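Local coordinates for protein D-glucosaminate-6-phosphate ammonia lyase (Salmonella typhimurium, PDB 7LCE) that is a pyridoxal-phosphate-dependent enzyme of the aminotransferase-like superfamily, related in sequence to selenocysteine synthases and built as an assembly of eight copies, at residues A140-L145 / F175-Q180; Y287-Q292 / R303-A308; N314-E319 / Y334-G339. All coordinates share one frame; numbering follows the deposited sequence.

Contact 1: A140-L145 / F175-Q180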
ATOM      1  N   ALA A 140     -10.583  11.355  33.608  1.00 65.30           N
ATOM      2  CA  ALA A 140      -9.447  11.692  32.756  1.00 61.77           C
ATOM      3  C   ALA A 140      -8.286  12.093  33.650  1.00 74.45           C
ATOM      4  O   ALA A 140      -8.429  12.989  34.488  1.00 82.81           O
ATOM      5  CB  ALA A 140      -9.798  12.815  31.781  1.00 68.47           C
ATOM      6  N   THR A 141      -7.150  11.431  33.480  1.00 64.22           N
ATOM      7  CA  THR A 141      -5.961  11.715  34.267  1.00 70.08           C
ATOM      8  C   THR A 141      -4.976  12.541  33.445  1.00 74.80           C
ATOM      9  O   THR A 141      -5.108  12.686  32.228  1.00 76.99           O
ATOM     10  CB  THR A 141      -5.307  10.418  34.747  1.00 62.92           C
ATOM     11  OG1 THR A 141      -4.776   9.706  33.623  1.00 78.66           O
ATOM     12  CG2 THR A 141      -6.332   9.544  35.456  1.00 69.48           C
ATOM     13  N   ARG A 142      -3.979  13.099  34.133  1.00 68.98           N
ATOM     14  CA  ARG A 142      -3.021  13.949  33.435  1.00 65.39           C
ATOM     15  C   ARG A 142      -2.100  13.133  32.535  1.00 71.75           C
ATOM     16  O   ARG A 142      -1.799  13.552  31.411  1.00 79.16           O
ATOM     17  CB  ARG A 142      -2.207  14.774  34.430  1.00 56.46           C
ATOM     18  CG  ARG A 142      -1.135  15.607  33.749  1.00 58.47           C
ATOM     19  CD  ARG A 142      -0.787  16.864  34.519  1.00 65.00           C
ATOM     20  NE  ARG A 142       0.295  17.587  33.860  1.00 72.43           N
ATOM     21  CZ  ARG A 142       0.622  18.846  34.114  1.00 93.45           C
ATOM     22  NH1 ARG A 142      -0.041  19.566  35.006  1.00102.17           N
ATOM     23  NH2 ARG A 142       1.641  19.397  33.459  1.00 88.79           N
ATOM     24  N   TRP A 143      -1.646  11.964  33.001  1.00 68.00           N
ATOM     25  CA  TRP A 143      -0.751  11.165  32.169  1.00 66.91           C
ATOM     26  C   TRP A 143      -1.427  10.745  30.872  1.00 72.74           C
ATOM     27  O   TRP A 143      -0.755  10.567  29.851  1.00 78.26           O
ATOM     28  CB  TRP A 143      -0.247   9.935  32.930  1.00 67.82           C
ATOM     29  CG  TRP A 143      -1.288   8.897  33.246  1.00 69.21           C
ATOM     30  CD1 TRP A 143      -1.940   8.725  34.431  1.00 71.24           C
ATOM     31  CD2 TRP A 143      -1.784   7.878  32.364  1.00 69.69           C
ATOM     32  NE1 TRP A 143      -2.812   7.665  34.343  1.00 58.34           N
ATOM     33  CE2 TRP A 143      -2.736   7.130  33.084  1.00 65.62           C
ATOM     34  CE3 TRP A 143      -1.516   7.528  31.036  1.00 66.70           C
ATOM     35  CZ2 TRP A 143      -3.423   6.054  32.521  1.00 65.19           C
ATOM     36  CZ3 TRP A 143      -2.200   6.460  30.478  1.00 65.45           C
ATOM     37  CH2 TRP A 143      -3.141   5.737  31.221  1.00 54.26           C
ATOM     38  N   GLN A 144      -2.753  10.585  30.892  1.00 73.25           N
ATOM     39  CA  GLN A 144      -3.485  10.339  29.654  1.00 62.31           C
ATOM     40  C   GLN A 144      -3.400  11.539  28.719  1.00 66.31           C
ATOM     41  O   GLN A 144      -3.274  11.379  27.500  1.00 80.08           O
ATOM     42  CB  GLN A 144      -4.943   9.996  29.960  1.00 64.51           C
ATOM     43  CG  GLN A 144      -5.151   8.600  30.522  1.00 55.11           C
ATOM     44  CD  GLN A 144      -6.574   8.372  30.990  1.00 63.53           C
ATOM     45  OE1 GLN A 144      -7.235   9.293  31.469  1.00 65.26           O
ATOM     46  NE2 GLN A 144      -7.063   7.145  30.831  1.00 76.26           N
ATOM     47  N   LEU A 145      -3.473  12.752  29.272  1.00 70.64           N
ATOM     48  CA  LEU A 145      -3.338  13.949  28.448  1.00 64.31           C
ATOM     49  C   LEU A 145      -1.942  14.048  27.854  1.00 66.67           C
ATOM     50  O   LEU A 145      -1.779  14.450  26.696  1.00 71.08           O
ATOM     51  CB  LEU A 145      -3.650  15.196  29.275  1.00 57.87           C
ATOM     52  CG  LEU A 145      -3.438  16.538  28.574  1.00 46.71           C
ATOM     53  CD1 LEU A 145      -4.283  16.626  27.316  1.00 53.42           C
ATOM     54  CD2 LEU A 145      -3.755  17.687  29.513  1.00 58.20           C
ATOM     55  N   PHE A 175      -4.264  21.733  31.289  1.00 68.40           N
ATOM     56  CA  PHE A 175      -4.062  21.947  29.860  1.00 63.75           C
ATOM     57  C   PHE A 175      -2.995  23.003  29.592  1.00 72.86           C
ATOM     58  O   PHE A 175      -2.159  22.831  28.697  1.00 72.95           O
ATOM     59  CB  PHE A 175      -5.383  22.331  29.200  1.00 66.24           C
ATOM     60  CG  PHE A 175      -6.185  21.152  28.742  1.00 71.41           C
ATOM     61  CD1 PHE A 175      -6.940  20.423  29.642  1.00 57.74           C
ATOM     62  CD2 PHE A 175      -6.166  20.759  27.416  1.00 56.49           C
ATOM     63  CE1 PHE A 175      -7.670  19.332  29.230  1.00 62.59           C
ATOM     64  CE2 PHE A 175      -6.894  19.669  26.996  1.00 59.89           C
ATOM     65  CZ  PHE A 175      -7.648  18.954  27.905  1.00 62.40           C
ATOM     66  N   VAL A 176      -3.003  24.101  30.354  1.00 79.19           N
ATOM     67  CA  VAL A 176      -2.012  25.156  30.151  1.00 70.57           C
ATOM     68  C   VAL A 176      -0.604  24.612  30.355  1.00 68.97           C
ATOM     69  O   VAL A 176       0.302  24.865  29.551  1.00 73.79           O
ATOM     70  CB  VAL A 176      -2.292  26.348  31.085  1.00 62.28           C
ATOM     71  CG1 VAL A 176      -1.220  27.410  30.917  1.00 63.27           C
ATOM     72  CG2 VAL A 176      -3.663  26.931  30.802  1.00 77.43           C
ATOM     73  N   GLN A 177      -0.402  23.848  31.431  1.00 62.24           N
ATOM     74  CA  GLN A 177       0.929  23.335  31.735  1.00 67.71           C
ATOM     75  C   GLN A 177       1.413  22.380  30.651  1.00 77.93           C
ATOM     76  O   GLN A 177       2.568  22.458  30.214  1.00 76.65           O
ATOM     77  CB  GLN A 177       0.924  22.645  33.099  1.00 58.12           C
ATOM     78  CG  GLN A 177       0.571  23.561  34.258  1.00 71.56           C
ATOM     79  CD  GLN A 177       0.549  22.836  35.589  1.00 90.76           C
ATOM     80  OE1 GLN A 177       1.271  21.859  35.788  1.00100.63           O
ATOM     81  NE2 GLN A 177      -0.289  23.307  36.506  1.00 98.90           N
ATOM     82  N   VAL A 178       0.544  21.471  30.205  1.00 65.15           N
ATOM     83  CA  VAL A 178       0.933  20.517  29.169  1.00 63.56           C
ATOM     84  C   VAL A 178       1.162  21.227  27.840  1.00 68.07           C
ATOM     85  O   VAL A 178       2.110  20.910  27.109  1.00 67.43           O
ATOM     86  CB  VAL A 178      -0.124  19.405  29.044  1.00 64.84           C
ATOM     87  CG1 VAL A 178       0.210  18.483  27.883  1.00 60.79           C
ATOM     88  CG2 VAL A 178      -0.213  18.620  30.342  1.00 70.52           C
ATOM     89  N   ALA A 179       0.310  22.200  27.506  1.00 69.86           N
ATOM     90  CA  ALA A 179       0.449  22.901  26.232  1.00 57.38           C
ATOM     91  C   ALA A 179       1.763  23.668  26.160  1.00 65.92           C
ATOM     92  O   ALA A 179       2.500  23.566  25.173  1.00 86.54           O
ATOM     93  CB  ALA A 179      -0.737  23.840  26.015  1.00 68.17           C
ATOM     94  N   GLN A 180       2.081  24.441  27.202  1.00 82.69           N
ATOM     95  CA  GLN A 180       3.313  25.221  27.176  1.00 84.57           C
ATOM     96  C   GLN A 180       4.555  24.349  27.298  1.00 79.25           C
ATOM     97  O   GLN A 180       5.639  24.778  26.889  1.00 95.93           O
ATOM     98  CB  GLN A 180       3.301  26.288  28.275  1.00 89.88           C
ATOM     99  CG  GLN A 180       2.340  27.443  27.996  1.00107.91           C
ATOM    100  CD  GLN A 180       2.415  28.546  29.036  1.00133.27           C
ATOM    101  OE1 GLN A 180       2.940  28.350  30.132  1.00135.90           O
ATOM    102  NE2 GLN A 180       1.888  29.719  28.692  1.00133.68           N
TER
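Leu-145 lays its CD2 methyl over the face of the Phe-175 ring, 4.1 Å from the centroid and only 6° off the ring normal, the geometry of a CH-pi contact. The other methyl, Leu-145 CD1, lies 4.0 Å from Phe-175 CE2, while Leu-145 CD2 also reaches Val-178 CG2 at 3.8 Å. The side chains of Leu-145 and Val-178 pass antiparallel, methyl against methyl.

Arg-142 meets the same Val-178 methyl. Its CG stands anti to the backbone N (chi1 176°) and the chain stays extended to Arg-142 NE, which lies 3.7 Å from Val-178 CG2; that methyl sits over one face of the guanidinium. At the edge of the group, Arg-142 NH1 donates to Gln-177 OE1 (2.8 Å, N-H...O 156°). The acceptor is near the guanidinium plane, but the donor stands above the amide plane of Gln-177. A second bond from Arg-142 NH2 to Gln-177 OE1 is weak, as are the long ion pairs of Arg-142 with Glu-146 and Asp-174.

Leu-145, Phe-175 and Val-178 all touch Leu-156 of strand 153-159. Two helices side by side on one face of a mainly parallel sheet are characteristic of the alpha/beta/alpha large domain of fold-type I pyridoxal-phosphate enzymes.

Contact 2: Y287-Q292 / R303-A308; sequences YADIEQ and RVRVNA
Arg-303 crosses Asp-289, its partner in an antiparallel hydrogen-bonded pair, at a slant. Arg-303 CB lies 3.5 Å from Asp-289 O, and Arg-303 CG is 4.2 Å from Asp-289 OD1. Arg-303 CD comes 4.1 Å from Glu-291 OE1. The chain then bends, chi3 of 62° turning Arg-303 NE to a weak 3.3 Å bond with Asp-289 OD1. At the tip the branches part: Arg-303 NH2 forms a salt bridge with Asp-289 OD2, whose very short modelled separation is doubtful at this resolution, while Arg-303 NH1 pairs with Glu-291 OE2 at 3.6 Å by charge alone, since that oxygen lies well out of the guanidinium plane.

Arg-305 extends from the same face of the hairpin beside Tyr-287, both side chains pointing the same way, with Arg-305 NH1 3.6 Å from Tyr-287 CD2 at the ring edge. The backbones pair through Arg-305 N to Tyr-287 O (2.7 Å, 177°) and three further bonds.

In this pairing Ala-288 and Val-304, the non-hydrogen-bonded pair, form an apolar face against Ile-280 of helix 270-282; Asp-289, Arg-303 and Arg-305 lie beside Tyr-287 on the other. A calcium ion about 4 Å from the Asp-289 side chain adds positive charge there, which together with Arg-303 would be expected to favour an ionised Asp-289.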
ATOM      1  N   TYR A 287     -49.650  28.452  41.081  1.00 79.96           N
ATOM      2  CA  TYR A 287     -48.953  29.117  42.178  1.00 78.48           C
ATOM      3  C   TYR A 287     -47.575  29.545  41.695  1.00 82.62           C
ATOM      4  O   TYR A 287     -46.803  28.715  41.206  1.00 85.10           O
ATOM      5  CB  TYR A 287     -48.810  28.232  43.419  1.00 70.42           C
ATOM      6  CG  TYR A 287     -47.935  28.895  44.464  1.00 74.79           C
ATOM      7  CD1 TYR A 287     -48.442  29.887  45.293  1.00 78.18           C
ATOM      8  CD2 TYR A 287     -46.594  28.557  44.594  1.00 73.62           C
ATOM      9  CE1 TYR A 287     -47.642  30.509  46.238  1.00 68.72           C
ATOM     10  CE2 TYR A 287     -45.786  29.176  45.532  1.00 79.90           C
ATOM     11  CZ  TYR A 287     -46.315  30.149  46.353  1.00 71.54           C
ATOM     12  OH  TYR A 287     -45.511  30.759  47.289  1.00 72.67           O
ATOM     13  N   ALA A 288     -47.278  30.838  41.809  1.00 73.26           N
ATOM     14  CA  ALA A 288     -46.019  31.397  41.341  1.00 74.04           C
ATOM     15  C   ALA A 288     -45.249  31.996  42.510  1.00 76.38           C
ATOM     16  O   ALA A 288     -45.834  32.636  43.389  1.00 75.65           O
ATOM     17  CB  ALA A 288     -46.245  32.463  40.265  1.00 76.08           C
ATOM     18  N   ASP A 289     -43.933  31.782  42.514  1.00 72.42           N
ATOM     19  CA  ASP A 289     -43.056  32.375  43.513  1.00 65.06           C
ATOM     20  C   ASP A 289     -41.703  32.631  42.870  1.00 66.73           C
ATOM     21  O   ASP A 289     -41.326  31.968  41.900  1.00 87.47           O
ATOM     22  CB  ASP A 289     -42.883  31.482  44.746  1.00 70.33           C
ATOM     23  CG  ASP A 289     -42.283  30.133  44.410  1.00 87.18           C
ATOM     24  OD1 ASP A 289     -42.861  29.414  43.567  1.00 91.95           O
ATOM     25  OD2 ASP A 289     -41.227  29.795  44.987  1.00 82.30           O
ATOM     26  N   ILE A 290     -40.986  33.607  43.409  1.00 78.70           N
ATOM     27  CA  ILE A 290     -39.670  33.986  42.908  1.00 65.66           C
ATOM     28  C   ILE A 290     -38.600  33.126  43.566  1.00 77.83           C
ATOM     29  O   ILE A 290     -38.636  32.877  44.777  1.00 86.94           O
ATOM     30  CB  ILE A 290     -39.419  35.483  43.155  1.00 60.26           C
ATOM     31  CG1 ILE A 290     -40.606  36.293  42.628  1.00 60.70           C
ATOM     32  CG2 ILE A 290     -38.121  35.931  42.502  1.00 75.87           C
ATOM     33  CD1 ILE A 290     -40.574  37.740  43.025  1.00 98.72           C
ATOM     34  N   GLU A 291     -37.633  32.681  42.762  1.00 74.47           N
ATOM     35  CA  GLU A 291     -36.558  31.812  43.223  1.00 89.91           C
ATOM     36  C   GLU A 291     -35.249  32.277  42.603  1.00 94.04           C
ATOM     37  O   GLU A 291     -35.159  32.428  41.380  1.00 79.55           O
ATOM     38  CB  GLU A 291     -36.829  30.346  42.857  1.00 97.95           C
ATOM     39  CG  GLU A 291     -35.847  29.356  43.470  1.00119.62           C
ATOM     40  CD  GLU A 291     -35.722  28.073  42.665  1.00131.74           C
ATOM     41  OE1 GLU A 291     -36.140  28.058  41.486  1.00112.24           O
ATOM     42  OE2 GLU A 291     -35.199  27.078  43.212  1.00136.00           O
ATOM     43  N   GLN A 292     -34.249  32.514  43.447  1.00 91.27           N
ATOM     44  CA  GLN A 292     -32.920  32.876  42.983  1.00102.00           C
ATOM     45  C   GLN A 292     -32.148  31.658  42.481  1.00105.50           C
ATOM     46  O   GLN A 292     -32.423  30.513  42.848  1.00109.77           O
ATOM     47  CB  GLN A 292     -32.141  33.579  44.096  1.00109.73           C
ATOM     48  CG  GLN A 292     -31.079  34.541  43.591  1.00122.74           C
ATOM     49  CD  GLN A 292     -30.232  35.112  44.706  1.00116.36           C
ATOM     50  OE1 GLN A 292     -30.604  35.049  45.878  1.00113.38           O
ATOM     51  NE2 GLN A 292     -29.069  35.647  44.350  1.00131.03           N
ATOM     52  N   ARG A 303     -40.846  30.988  39.351  1.00 61.19           N
ATOM     53  CA  ARG A 303     -41.195  29.576  39.323  1.00 59.02           C
ATOM     54  C   ARG A 303     -42.708  29.428  39.422  1.00 67.92           C
ATOM     55  O   ARG A 303     -43.329  29.929  40.363  1.00 79.04           O
ATOM     56  CB  ARG A 303     -40.500  28.845  40.470  1.00 58.48           C
ATOM     57  CG  ARG A 303     -40.811  27.369  40.561  1.00 82.62           C
ATOM     58  CD  ARG A 303     -40.019  26.729  41.687  1.00 93.23           C
ATOM     59  NE  ARG A 303     -40.353  27.300  42.986  1.00107.20           N
ATOM     60  CZ  ARG A 303     -39.655  27.096  44.093  1.00103.17           C
ATOM     61  NH1 ARG A 303     -38.575  26.332  44.097  1.00108.94           N
ATOM     62  NH2 ARG A 303     -40.053  27.667  45.226  1.00101.16           N
ATOM     63  N   VAL A 304     -43.297  28.730  38.454  1.00 58.55           N
ATOM     64  CA  VAL A 304     -44.743  28.553  38.373  1.00 65.16           C
ATOM     65  C   VAL A 304     -45.040  27.076  38.572  1.00 69.85           C
ATOM     66  O   VAL A 304     -44.567  26.230  37.802  1.00 78.63           O
ATOM     67  CB  VAL A 304     -45.306  29.046  37.030  1.00 52.97           C
ATOM     68  CG1 VAL A 304     -46.821  28.928  37.019  1.00 63.11           C
ATOM     69  CG2 VAL A 304     -44.880  30.480  36.772  1.00 57.81           C
ATOM     70  N   ARG A 305     -45.826  26.769  39.598  1.00 78.56           N
ATOM     71  CA  ARG A 305     -46.210  25.403  39.918  1.00 82.40           C
ATOM     72  C   ARG A 305     -47.673  25.199  39.553  1.00 77.43           C
ATOM     73  O   ARG A 305     -48.523  26.033  39.881  1.00 75.63           O
ATOM     74  CB  ARG A 305     -45.973  25.115  41.404  1.00 75.26           C
ATOM     75  CG  ARG A 305     -46.243  23.682  41.831  1.00 96.26           C
ATOM     76  CD  ARG A 305     -45.722  23.418  43.240  1.00 99.67           C
ATOM     77  NE  ARG A 305     -44.277  23.597  43.345  1.00 96.73           N
ATOM     78  CZ  ARG A 305     -43.685  24.673  43.848  1.00 98.54           C
ATOM     79  NH1 ARG A 305     -44.385  25.696  44.309  1.00 90.00           N
ATOM     80  NH2 ARG A 305     -42.357  24.724  43.889  1.00 99.12           N
ATOM     81  N   VAL A 306     -47.961  24.090  38.879  1.00 80.49           N
ATOM     82  CA  VAL A 306     -49.294  23.794  38.370  1.00 80.73           C
ATOM     83  C   VAL A 306     -49.886  22.665  39.199  1.00 83.67           C
ATOM     84  O   VAL A 306     -49.213  21.662  39.465  1.00 87.24           O
ATOM     85  CB  VAL A 306     -49.252  23.416  36.879  1.00 74.75           C
ATOM     86  CG1 VAL A 306     -50.659  23.321  36.316  1.00 75.96           C
ATOM     87  CG2 VAL A 306     -48.425  24.425  36.103  1.00 75.60           C
ATOM     88  N   ASN A 307     -51.142  22.828  39.602  1.00 83.34           N
ATOM     89  CA  ASN A 307     -51.882  21.783  40.295  1.00 82.53           C
ATOM     90  C   ASN A 307     -52.860  21.168  39.304  1.00 93.32           C
ATOM     91  O   ASN A 307     -53.840  21.809  38.911  1.00 98.97           O
ATOM     92  CB  ASN A 307     -52.611  22.340  41.515  1.00 81.88           C
ATOM     93  CG  ASN A 307     -53.301  21.260  42.321  1.00 92.55           C
ATOM     94  OD1 ASN A 307     -54.518  21.097  42.248  1.00 94.84           O
ATOM     95  ND2 ASN A 307     -52.523  20.507  43.089  1.00114.30           N
ATOM     96  N   ALA A 308     -52.589  19.925  38.901  1.00 90.19           N
ATOM     97  CA  ALA A 308     -53.431  19.276  37.903  1.00 80.74           C
ATOM     98  C   ALA A 308     -54.860  19.114  38.401  1.00 92.93           C
ATOM     99  O   ALA A 308     -55.806  19.195  37.610  1.00105.77           O
ATOM    100  CB  ALA A 308     -52.843  17.919  37.517  1.00 83.72           C
TER

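Contact 3: N314-E319 / Y334-G339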
ATOM      1  N   ASN A 314     -51.637  19.287  33.518  1.00 87.41           N
ATOM      2  CA  ASN A 314     -50.329  19.223  34.147  1.00 86.04           C
ATOM      3  C   ASN A 314     -49.411  20.287  33.547  1.00 87.00           C
ATOM      4  O   ASN A 314     -49.734  20.935  32.548  1.00 94.19           O
ATOM      5  CB  ASN A 314     -49.721  17.829  33.994  1.00 79.39           C
ATOM      6  CG  ASN A 314     -49.740  17.340  32.565  1.00 95.78           C
ATOM      7  OD1 ASN A 314     -48.964  17.802  31.731  1.00108.68           O
ATOM      8  ND2 ASN A 314     -50.632  16.400  32.273  1.00115.43           N
ATOM      9  N   ALA A 315     -48.244  20.461  34.172  1.00 88.39           N
ATOM     10  CA  ALA A 315     -47.324  21.509  33.739  1.00 68.17           C
ATOM     11  C   ALA A 315     -46.882  21.303  32.296  1.00 79.39           C
ATOM     12  O   ALA A 315     -46.681  22.275  31.558  1.00 85.93           O
ATOM     13  CB  ALA A 315     -46.114  21.563  34.670  1.00 71.04           C
ATOM     14  N   GLN A 316     -46.723  20.046  31.873  1.00 81.89           N
ATOM     15  CA  GLN A 316     -46.379  19.785  30.479  1.00 84.33           C
ATOM     16  C   GLN A 316     -47.466  20.296  29.544  1.00 80.44           C
ATOM     17  O   GLN A 316     -47.172  20.919  28.517  1.00 78.88           O
ATOM     18  CB  GLN A 316     -46.145  18.290  30.259  1.00 92.20           C
ATOM     19  CG  GLN A 316     -44.946  17.723  30.999  1.00113.38           C
ATOM     20  CD  GLN A 316     -44.544  16.354  30.485  1.00117.14           C
ATOM     21  OE1 GLN A 316     -45.171  15.812  29.573  1.00110.92           O
ATOM     22  NE2 GLN A 316     -43.494  15.786  31.068  1.00109.90           N
ATOM     23  N   ASP A 317     -48.732  20.052  29.891  1.00 86.50           N
ATOM     24  CA  ASP A 317     -49.834  20.540  29.070  1.00 80.01           C
ATOM     25  C   ASP A 317     -49.872  22.063  29.050  1.00 80.00           C
ATOM     26  O   ASP A 317     -50.187  22.671  28.019  1.00 89.92           O
ATOM     27  CB  ASP A 317     -51.159  19.973  29.583  1.00 92.60           C
ATOM     28  CG  ASP A 317     -51.237  18.460  29.456  1.00110.22           C
ATOM     29  OD1 ASP A 317     -50.327  17.861  28.844  1.00100.68           O
ATOM     30  OD2 ASP A 317     -52.208  17.867  29.976  1.00106.14           O
ATOM     31  N   VAL A 318     -49.545  22.699  30.177  1.00 72.71           N
ATOM     32  CA  VAL A 318     -49.551  24.158  30.235  1.00 62.56           C
ATOM     33  C   VAL A 318     -48.418  24.731  29.395  1.00 68.09           C
ATOM     34  O   VAL A 318     -48.613  25.689  28.637  1.00 69.12           O
ATOM     35  CB  VAL A 318     -49.468  24.636  31.696  1.00 68.74           C
ATOM     36  CG1 VAL A 318     -49.395  26.153  31.752  1.00 61.15           C
ATOM     37  CG2 VAL A 318     -50.660  24.127  32.485  1.00 67.45           C
ATOM     38  N   GLU A 319     -47.219  24.159  29.515  1.00 69.11           N
ATOM     39  CA  GLU A 319     -46.081  24.663  28.756  1.00 63.91           C
ATOM     40  C   GLU A 319     -46.316  24.517  27.259  1.00 73.59           C
ATOM     41  O   GLU A 319     -45.929  25.390  26.474  1.00 80.66           O
ATOM     42  CB  GLU A 319     -44.802  23.937  29.177  1.00 69.39           C
ATOM     43  CG  GLU A 319     -43.517  24.681  28.825  1.00 71.23           C
ATOM     44  CD  GLU A 319     -43.057  24.440  27.400  1.00 89.68           C
ATOM     45  OE1 GLU A 319     -43.477  23.429  26.796  1.00 82.79           O
ATOM     46  OE2 GLU A 319     -42.274  25.266  26.882  1.00 97.64           O
ATOM     47  N   TYR A 334     -37.289  22.757  32.261  1.00 89.79           N
ATOM     48  CA  TYR A 334     -36.309  21.833  32.826  1.00 97.44           C
ATOM     49  C   TYR A 334     -36.965  20.880  33.819  1.00 96.49           C
ATOM     50  O   TYR A 334     -36.914  19.655  33.652  1.00 96.52           O
ATOM     51  CB  TYR A 334     -35.174  22.621  33.486  1.00109.82           C
ATOM     52  CG  TYR A 334     -34.231  23.278  32.498  1.00122.75           C
ATOM     53  CD1 TYR A 334     -34.640  24.367  31.736  1.00121.08           C
ATOM     54  CD2 TYR A 334     -32.934  22.811  32.329  1.00126.68           C
ATOM     55  CE1 TYR A 334     -33.783  24.971  30.831  1.00120.50           C
ATOM     56  CE2 TYR A 334     -32.070  23.409  31.427  1.00132.50           C
ATOM     57  CZ  TYR A 334     -32.499  24.489  30.682  1.00136.81           C
ATOM     58  OH  TYR A 334     -31.644  25.086  29.784  1.00133.81           O
ATOM     59  N   GLN A 335     -37.588  21.421  34.861  1.00112.14           N
ATOM     60  CA  GLN A 335     -38.271  20.606  35.864  1.00103.90           C
ATOM     61  C   GLN A 335     -39.747  20.421  35.540  1.00 93.69           C
ATOM     62  O   GLN A 335     -40.591  20.376  36.438  1.00 89.04           O
ATOM     63  CB  GLN A 335     -38.093  21.213  37.254  1.00106.10           C
ATOM     64  CG  GLN A 335     -36.651  21.286  37.745  1.00119.55           C
ATOM     65  CD  GLN A 335     -35.892  22.475  37.189  1.00137.57           C
ATOM     66  OE1 GLN A 335     -36.477  23.372  36.582  1.00139.13           O
ATOM     67  NE2 GLN A 335     -34.579  22.486  37.393  1.00129.56           N
ATOM     68  N   LEU A 336     -40.081  20.309  34.250  1.00102.89           N
ATOM     69  CA  LEU A 336     -41.474  20.139  33.847  1.00 96.66           C
ATOM     70  C   LEU A 336     -42.049  18.821  34.351  1.00 94.12           C
ATOM     71  O   LEU A 336     -43.256  18.726  34.603  1.00 84.54           O
ATOM     72  CB  LEU A 336     -41.586  20.225  32.324  1.00 75.21           C
ATOM     73  CG  LEU A 336     -42.890  20.759  31.731  1.00 74.03           C
ATOM     74  CD1 LEU A 336     -43.180  22.158  32.239  1.00 84.20           C
ATOM     75  CD2 LEU A 336     -42.819  20.750  30.214  1.00 91.61           C
ATOM     76  N   HIS A 337     -41.205  17.797  34.505  1.00103.21           N
ATOM     77  CA  HIS A 337     -41.675  16.525  35.044  1.00107.38           C
ATOM     78  C   HIS A 337     -42.103  16.654  36.500  1.00100.15           C
ATOM     79  O   HIS A 337     -42.996  15.926  36.948  1.00105.78           O
ATOM     80  CB  HIS A 337     -40.589  15.456  34.904  1.00125.61           C
ATOM     81  CG  HIS A 337     -39.324  15.777  35.637  1.00134.02           C
ATOM     82  ND1 HIS A 337     -38.414  16.709  35.184  1.00124.69           N
ATOM     83  CD2 HIS A 337     -38.813  15.287  36.793  1.00124.47           C
ATOM     84  CE1 HIS A 337     -37.400  16.780  36.028  1.00114.09           C
ATOM     85  NE2 HIS A 337     -37.618  15.927  37.013  1.00119.82           N
ATOM     86  N   GLN A 338     -41.483  17.563  37.249  1.00105.44           N
ATOM     87  CA  GLN A 338     -41.851  17.805  38.637  1.00100.31           C
ATOM     88  C   GLN A 338     -43.103  18.661  38.782  1.00 94.95           C
ATOM     89  O   GLN A 338     -43.486  18.982  39.912  1.00 82.29           O
ATOM     90  CB  GLN A 338     -40.687  18.471  39.376  1.00 97.48           C
ATOM     91  CG  GLN A 338     -39.392  17.676  39.332  1.00109.62           C
ATOM     92  CD  GLN A 338     -38.217  18.448  39.900  1.00126.21           C
ATOM     93  OE1 GLN A 338     -38.394  19.467  40.569  1.00131.00           O
ATOM     94  NE2 GLN A 338     -37.008  17.968  39.632  1.00128.53           N
ATOM     95  N   GLY A 339     -43.742  19.039  37.678  1.00 96.53           N
ATOM     96  CA  GLY A 339     -44.942  19.848  37.736  1.00 78.69           C
ATOM     97  C   GLY A 339     -44.713  21.336  37.839  1.00 75.41           C
ATOM     98  O   GLY A 339     -45.622  22.062  38.254  1.00 87.00           O
TER
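Leu-336 reaches Ala-315 and Gln-316 because its CG stands roughly anti to the backbone N (chi1 -150°), while Gln-316 holds CG beside its own backbone N (chi1 -65°). The two CG atoms, one on Leu-336 and one on Gln-316, consequently meet at 3.7 Å. The leucine fork then divides its contacts over the first turn of helix 315-324. Leu-336 CD1 comes 3.6 Å from Ala-315 O and 3.9 Å from Ala-315 CB, whereas Leu-336 CD2 lies 3.7 Å from Gln-316 CA. Glu-319, one turn further on, adds its CB at 3.9 Å from Leu-336 CD2. Only the aliphatic base of this glutamate takes part: its chain is bent at chi2 and Glu-319 OE1 forms a salt bridge with Arg-323.

Beside the leucine, Ala-315 CB lies against the backbone of Gly-339, 3.5 Å from Gly-339 C. At the positive phi of Gly-339 (85°) a CB would collide with the O of Gln-338, so the backbone calls for glycine. A backbone bond from Gly-339 N to Leu-336 O closes the turn that carries both residues. The helix start is fixed separately by Asn-314, the N-cap residue, whose OD1 accepts from Asp-317 N at 2.9 Å, the donor standing above the amide plane.

Leu-336 also touches Phe-341, and Ala-315 touches Val-306, so the helix start and the loop meet next to the sheet of strands 286-292, 300-306 and 340-343. No hydrogen bond crosses between the segments: their association rests on van der Waals contact, and the Ala-315 O that Leu-336 CD1 approaches accepts from Glu-319 N.

In the fold
Along the chain the three contacts follow one another without interleaving, each closing before the next opens. Contact 1 belongs to the mixed seven-stranded sheet and its covering helices; its centre lies 45 Å from that of contact 2 and 42 Å from that of contact 3, and it touches neither. Contacts 2 and 3 are neighbours, their centres 11 Å apart. They meet at strand 300-306, where Val-306 N lies 3.2 Å from Gly-339 O, a probable hydrogen bond, and Val-306 CG1 packs on Val-318 CG2 at 3.9 Å. Hairpin, helix 315-324 and the loop into strand 340-343 thus form one compact unit around the small antiparallel sheet, distant from the large-domain helices of contact 1.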